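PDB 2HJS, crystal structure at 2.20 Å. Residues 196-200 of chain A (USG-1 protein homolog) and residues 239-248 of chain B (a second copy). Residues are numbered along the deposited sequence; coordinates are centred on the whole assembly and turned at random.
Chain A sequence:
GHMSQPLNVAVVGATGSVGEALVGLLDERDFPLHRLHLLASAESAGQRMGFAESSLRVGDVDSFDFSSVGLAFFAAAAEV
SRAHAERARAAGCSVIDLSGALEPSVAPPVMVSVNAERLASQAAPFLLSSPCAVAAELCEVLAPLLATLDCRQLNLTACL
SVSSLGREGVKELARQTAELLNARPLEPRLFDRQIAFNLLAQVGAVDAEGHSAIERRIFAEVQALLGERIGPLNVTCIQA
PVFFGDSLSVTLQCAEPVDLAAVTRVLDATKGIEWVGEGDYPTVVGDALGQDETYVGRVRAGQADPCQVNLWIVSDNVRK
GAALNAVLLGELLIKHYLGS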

ATOM      1  N   ALA A 196      13.413  -7.085  -1.123  1.00 48.57           N
ATOM      2  CA  ALA A 196      14.054  -5.812  -1.393  1.00 47.78           C
ATOM      3  C   ALA A 196      13.361  -5.111  -2.577  1.00 47.21           C
ATOM      4  O   ALA A 196      13.067  -5.745  -3.598  1.00 46.87           O
ATOM      5  CB  ALA A 196      15.554  -6.023  -1.681  1.00 46.75           C
ATOM      6  N   PHE A 197      13.087  -3.815  -2.420  1.00 46.47           N
ATOM      7  CA  PHE A 197      12.432  -3.023  -3.471  1.00 45.74           C
ATOM      8  C   PHE A 197      11.178  -3.719  -4.071  1.00 45.48           C
ATOM      9  O   PHE A 197      10.892  -3.584  -5.251  1.00 44.93           O
ATOM     10  CB  PHE A 197      13.444  -2.673  -4.576  1.00 46.27           C
ATOM     11  CG  PHE A 197      14.720  -2.051  -4.072  1.00 46.62           C
ATOM     12  CD1 PHE A 197      14.716  -0.778  -3.502  1.00 46.29           C
ATOM     13  CD2 PHE A 197      15.927  -2.726  -4.205  1.00 47.90           C
ATOM     14  CE1 PHE A 197      15.904  -0.184  -3.058  1.00 47.50           C
ATOM     15  CE2 PHE A 197      17.132  -2.148  -3.765  1.00 47.41           C
ATOM     16  CZ  PHE A 197      17.114  -0.875  -3.186  1.00 47.09           C
ATOM     17  N   ASN A 198      10.452  -4.495  -3.259  1.00 45.54           N
ATOM     18  CA  ASN A 198       9.311  -5.264  -3.771  1.00 45.16           C
ATOM     19  C   ASN A 198       8.119  -5.092  -2.851  1.00 44.98           C
ATOM     20  O   ASN A 198       8.297  -4.773  -1.692  1.00 45.10           O
ATOM     21  CB  ASN A 198       9.669  -6.751  -3.878  1.00 45.68           C
ATOM     22  CG  ASN A 198       8.912  -7.454  -4.998  1.00 45.69           C
ATOM     23  OD1 ASN A 198       8.220  -6.811  -5.774  1.00 46.73           O
ATOM     24  ND2 ASN A 198       9.074  -8.770  -5.105  1.00 44.26           N
ATOM     25  N   LEU A 199       6.905  -5.274  -3.365  1.00 45.43           N
ATOM     26  CA  LEU A 199       5.706  -5.266  -2.507  1.00 45.41           C
ATOM     27  C   LEU A 199       5.078  -6.644  -2.565  1.00 44.90           C
ATOM     28  O   LEU A 199       4.763  -7.131  -3.661  1.00 44.02           O
ATOM     29  CB  LEU A 199       4.702  -4.177  -2.942  1.00 45.71           C
ATOM     30  CG  LEU A 199       5.126  -2.733  -2.619  1.00 46.86           C
ATOM     31  CD1 LEU A 199       4.428  -1.763  -3.554  1.00 47.16           C
ATOM     32  CD2 LEU A 199       4.889  -2.335  -1.172  1.00 46.37           C
ATOM     33  N   LEU A 200       4.948  -7.306  -1.416  1.00 44.06           N
ATOM     34  CA  LEU A 200       4.320  -8.629  -1.411  1.00 44.87           C
ATOM     35  C   LEU A 200       2.822  -8.470  -1.207  1.00 45.81           C
ATOM     36  O   LEU A 200       2.391  -7.671  -0.385  1.00 45.69           O
ATOM     37  CB  LEU A 200       4.921  -9.550  -0.342  1.00 44.60           C
ATOM     38  CG  LEU A 200       6.451  -9.595  -0.209  1.00 44.31           C
ATOM     39  CD1 LEU A 200       6.834 -10.688   0.806  1.00 42.00           C
ATOM     40  CD2 LEU A 200       7.119  -9.829  -1.568  1.00 42.86           C
TER
ATOM     41  N   GLN B 239       3.339   6.382  -2.499  1.00 50.38           N
ATOM     42  CA  GLN B 239       4.651   6.214  -3.114  1.00 50.70           C
ATOM     43  C   GLN B 239       5.457   5.154  -2.348  1.00 50.27           C
ATOM     44  O   GLN B 239       5.763   5.351  -1.169  1.00 49.02           O
ATOM     45  CB  GLN B 239       5.412   7.532  -3.054  1.00 51.25           C
ATOM     46  CG  GLN B 239       6.745   7.470  -3.747  1.00 55.51           C
ATOM     47  CD  GLN B 239       6.589   7.774  -5.180  1.00 63.39           C
ATOM     48  OE1 GLN B 239       6.369   8.933  -5.553  1.00 67.87           O
ATOM     49  NE2 GLN B 239       6.652   6.738  -6.021  1.00 67.00           N
ATOM     50  N   ALA B 240       5.800   4.045  -3.005  1.00 49.76           N
ATOM     51  CA  ALA B 240       6.536   2.957  -2.335  1.00 50.18           C
ATOM     52  C   ALA B 240       8.012   3.012  -2.694  1.00 50.00           C
ATOM     53  O   ALA B 240       8.369   3.490  -3.783  1.00 49.60           O
ATOM     54  CB  ALA B 240       5.945   1.587  -2.724  1.00 50.28           C
ATOM     55  N   PRO B 241       8.893   2.528  -1.788  1.00 49.75           N
ATOM     56  CA  PRO B 241      10.304   2.534  -2.190  1.00 49.04           C
ATOM     57  C   PRO B 241      10.608   1.325  -3.105  1.00 49.50           C
ATOM     58  O   PRO B 241      11.312   0.384  -2.712  1.00 48.93           O
ATOM     59  CB  PRO B 241      11.040   2.450  -0.854  1.00 49.18           C
ATOM     60  CG  PRO B 241      10.070   1.660   0.052  1.00 48.46           C
ATOM     61  CD  PRO B 241       8.689   1.969  -0.433  1.00 49.03           C
ATOM     62  N   VAL B 242      10.018   1.338  -4.301  1.00 49.76           N
ATOM     63  CA  VAL B 242      10.264   0.277  -5.285  1.00 49.46           C
ATOM     64  C   VAL B 242      10.613   0.946  -6.596  1.00 49.52           C
ATOM     65  O   VAL B 242      10.182   2.070  -6.838  1.00 50.18           O
ATOM     66  CB  VAL B 242       9.111  -0.827  -5.363  1.00 49.49           C
ATOM     67  CG1 VAL B 242       8.302  -0.937  -4.059  1.00 48.50           C
ATOM     68  CG2 VAL B 242       8.242  -0.698  -6.519  1.00 47.84           C
ATOM     69  N   PHE B 243      11.430   0.306  -7.425  1.00 49.27           N
ATOM     70  CA  PHE B 243      11.894   0.982  -8.658  1.00 48.79           C
ATOM     71  C   PHE B 243      10.859   1.035  -9.779  1.00 48.59           C
ATOM     72  O   PHE B 243      10.574   2.109 -10.297  1.00 48.15           O
ATOM     73  CB  PHE B 243      13.198   0.376  -9.168  1.00 48.78           C
ATOM     74  CG  PHE B 243      14.380   0.685  -8.292  1.00 48.36           C
ATOM     75  CD1 PHE B 243      14.943  -0.304  -7.510  1.00 46.78           C
ATOM     76  CD2 PHE B 243      14.914   1.976  -8.241  1.00 47.27           C
ATOM     77  CE1 PHE B 243      16.047  -0.037  -6.681  1.00 47.84           C
ATOM     78  CE2 PHE B 243      16.013   2.260  -7.406  1.00 48.16           C
ATOM     79  CZ  PHE B 243      16.578   1.251  -6.629  1.00 47.47           C
ATOM     80  N   PHE B 244      10.300  -0.127 -10.133  1.00 48.38           N
ATOM     81  CA  PHE B 244       9.452  -0.277 -11.312  1.00 47.95           C
ATOM     82  C   PHE B 244       8.160  -1.059 -10.994  1.00 48.61           C
ATOM     83  O   PHE B 244       8.187  -2.010 -10.185  1.00 48.75           O
ATOM     84  CB  PHE B 244      10.235  -1.027 -12.397  1.00 48.05           C
ATOM     85  CG  PHE B 244      11.542  -0.391 -12.760  1.00 47.11           C
ATOM     86  CD1 PHE B 244      12.743  -1.005 -12.424  1.00 48.73           C
ATOM     87  CD2 PHE B 244      11.574   0.819 -13.444  1.00 50.25           C
ATOM     88  CE1 PHE B 244      13.970  -0.417 -12.752  1.00 48.72           C
ATOM     89  CE2 PHE B 244      12.815   1.424 -13.798  1.00 51.29           C
ATOM     90  CZ  PHE B 244      13.997   0.810 -13.446  1.00 48.60           C
ATOM     91  N   GLY B 245       7.050  -0.670 -11.632  1.00 48.44           N
ATOM     92  CA  GLY B 245       5.788  -1.430 -11.579  1.00 48.28           C
ATOM     93  C   GLY B 245       4.741  -0.820 -10.669  1.00 49.29           C
ATOM     94  O   GLY B 245       5.084  -0.199  -9.653  1.00 49.12           O
ATOM     95  N   ASP B 246       3.465  -0.964 -11.042  1.00 49.45           N
ATOM     96  CA  ASP B 246       2.348  -0.566 -10.169  1.00 50.08           C
ATOM     97  C   ASP B 246       1.839  -1.789  -9.420  1.00 49.69           C
ATOM     98  O   ASP B 246       1.712  -2.841 -10.026  1.00 50.65           O
ATOM     99  CB  ASP B 246       1.189  -0.008 -10.997  1.00 50.08           C
ATOM    100  CG  ASP B 246       1.544   1.277 -11.705  1.00 53.36           C
ATOM    101  OD1 ASP B 246       2.325   2.112 -11.156  1.00 53.75           O
ATOM    102  OD2 ASP B 246       1.026   1.449 -12.824  1.00 56.52           O
ATOM    103  N   SER B 247       1.573  -1.654  -8.119  1.00 48.68           N
ATOM    104  CA  SER B 247       0.949  -2.697  -7.306  1.00 48.66           C
ATOM    105  C   SER B 247      -0.396  -2.166  -6.770  1.00 48.60           C
ATOM    106  O   SER B 247      -0.418  -1.208  -6.011  1.00 47.74           O
ATOM    107  CB  SER B 247       1.857  -3.081  -6.123  1.00 49.00           C
ATOM    108  OG  SER B 247       3.150  -3.468  -6.584  1.00 50.07           O
ATOM    109  N   LEU B 248      -1.508  -2.777  -7.165  1.00 48.18           N
ATOM    110  CA  LEU B 248      -2.820  -2.228  -6.832  1.00 48.58           C
ATOM    111  C   LEU B 248      -3.602  -3.170  -5.926  1.00 48.81           C
ATOM    112  O   LEU B 248      -3.674  -4.360  -6.201  1.00 48.98           O
ATOM    113  CB  LEU B 248      -3.651  -1.980  -8.101  1.00 48.63           C
ATOM    114  CG  LEU B 248      -2.978  -1.285  -9.302  1.00 50.14           C
ATOM    115  CD1 LEU B 248      -3.996  -1.101 -10.427  1.00 48.69           C
ATOM    116  CD2 LEU B 248      -2.394   0.065  -8.877  1.00 52.18           C
TER
HETATM  117  O   HOH W   1      11.875  -2.542  -7.529  1.00 37.79           O
HETATM  118  O   HOH W   2       4.417  -6.041  -6.166  1.00 30.26           O

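The two stretches bury 371 Å² between them, and no direct hydrogen bond crosses the contact; apolar packing and two bridging waters hold them together. The backbones come closest at A:Phe197 and B:Val242, whose CA atoms lie 4.3 Å apart, and separate toward A:Leu199 and B:Ser247, where the CA to CA distance is 7.2 Å.

The aromatic contact joins A:Phe197 and B:Phe243. Their ring centroids are 4.6 Å apart and the planes meet at 48°, an oblique arrangement in which A:Phe197 CD1 approaches B:Phe243 CE1 to 3.5 Å. Both side chains leave the backbone sideways to the partner stretch and adopt the m rotamer at chi1; the end of the B:Phe243 side chain then comes nearer to the partner, with CE1 over one face of the A:Phe197 ring. A large flat side chain suits both positions, since it reaches across the gap and offers a broad apolar surface. A:Phe197 has the largest covered area of any residue here, 93 Å², and its backbone takes left-handed angles (phi/psi 48/32). The carbonyl of B:Pro241 sits at the edge of the same ring, near its plane, while A:Phe197 CA lies 3.7 Å from B:Pro241 O.

The aliphatic contacts centre on A:Leu199, whose CB points toward chain B. With chi1 m and chi2 t, its branched end meets three residues: CD1 lies 3.8 Å from B:Ala240 CB and 3.7 Å from B:Ser247 OG, and CG is 3.9 Å from B:Val242 CG1. The small side chains of B:Ala240 and B:Ser247, both directed toward chain A, let the leucine approach closely. B:Val242 packs against A:Leu199 through CG1, and its CB lies 3.3 Å from A:Phe197 O; its chi1 of -25° falls between the usual wells. A:Asn198, between the two main contact residues of chain A, instead points away, and its OD1 accepts a weak hydrogen bond from A:Leu199 N (3.1 Å).

Water supplies the polar links. Water 1 donates to A:Phe197 O (2.7 Å from the water O) and accepts from B:Phe243 N (2.9 Å), joining the two backbones beside the aromatic pair. Water 2 donates both to A:Leu199 O (2.8 Å from its O) and to B:Ser247 OG (2.9 Å). The serine thus serves twice: its hydroxyl oxygen receives this water while the small side chain leaves room for the leucine methyl. Both waters give main-chain carbonyls of chain A a hydrogen-bonding partner within a largely buried contact.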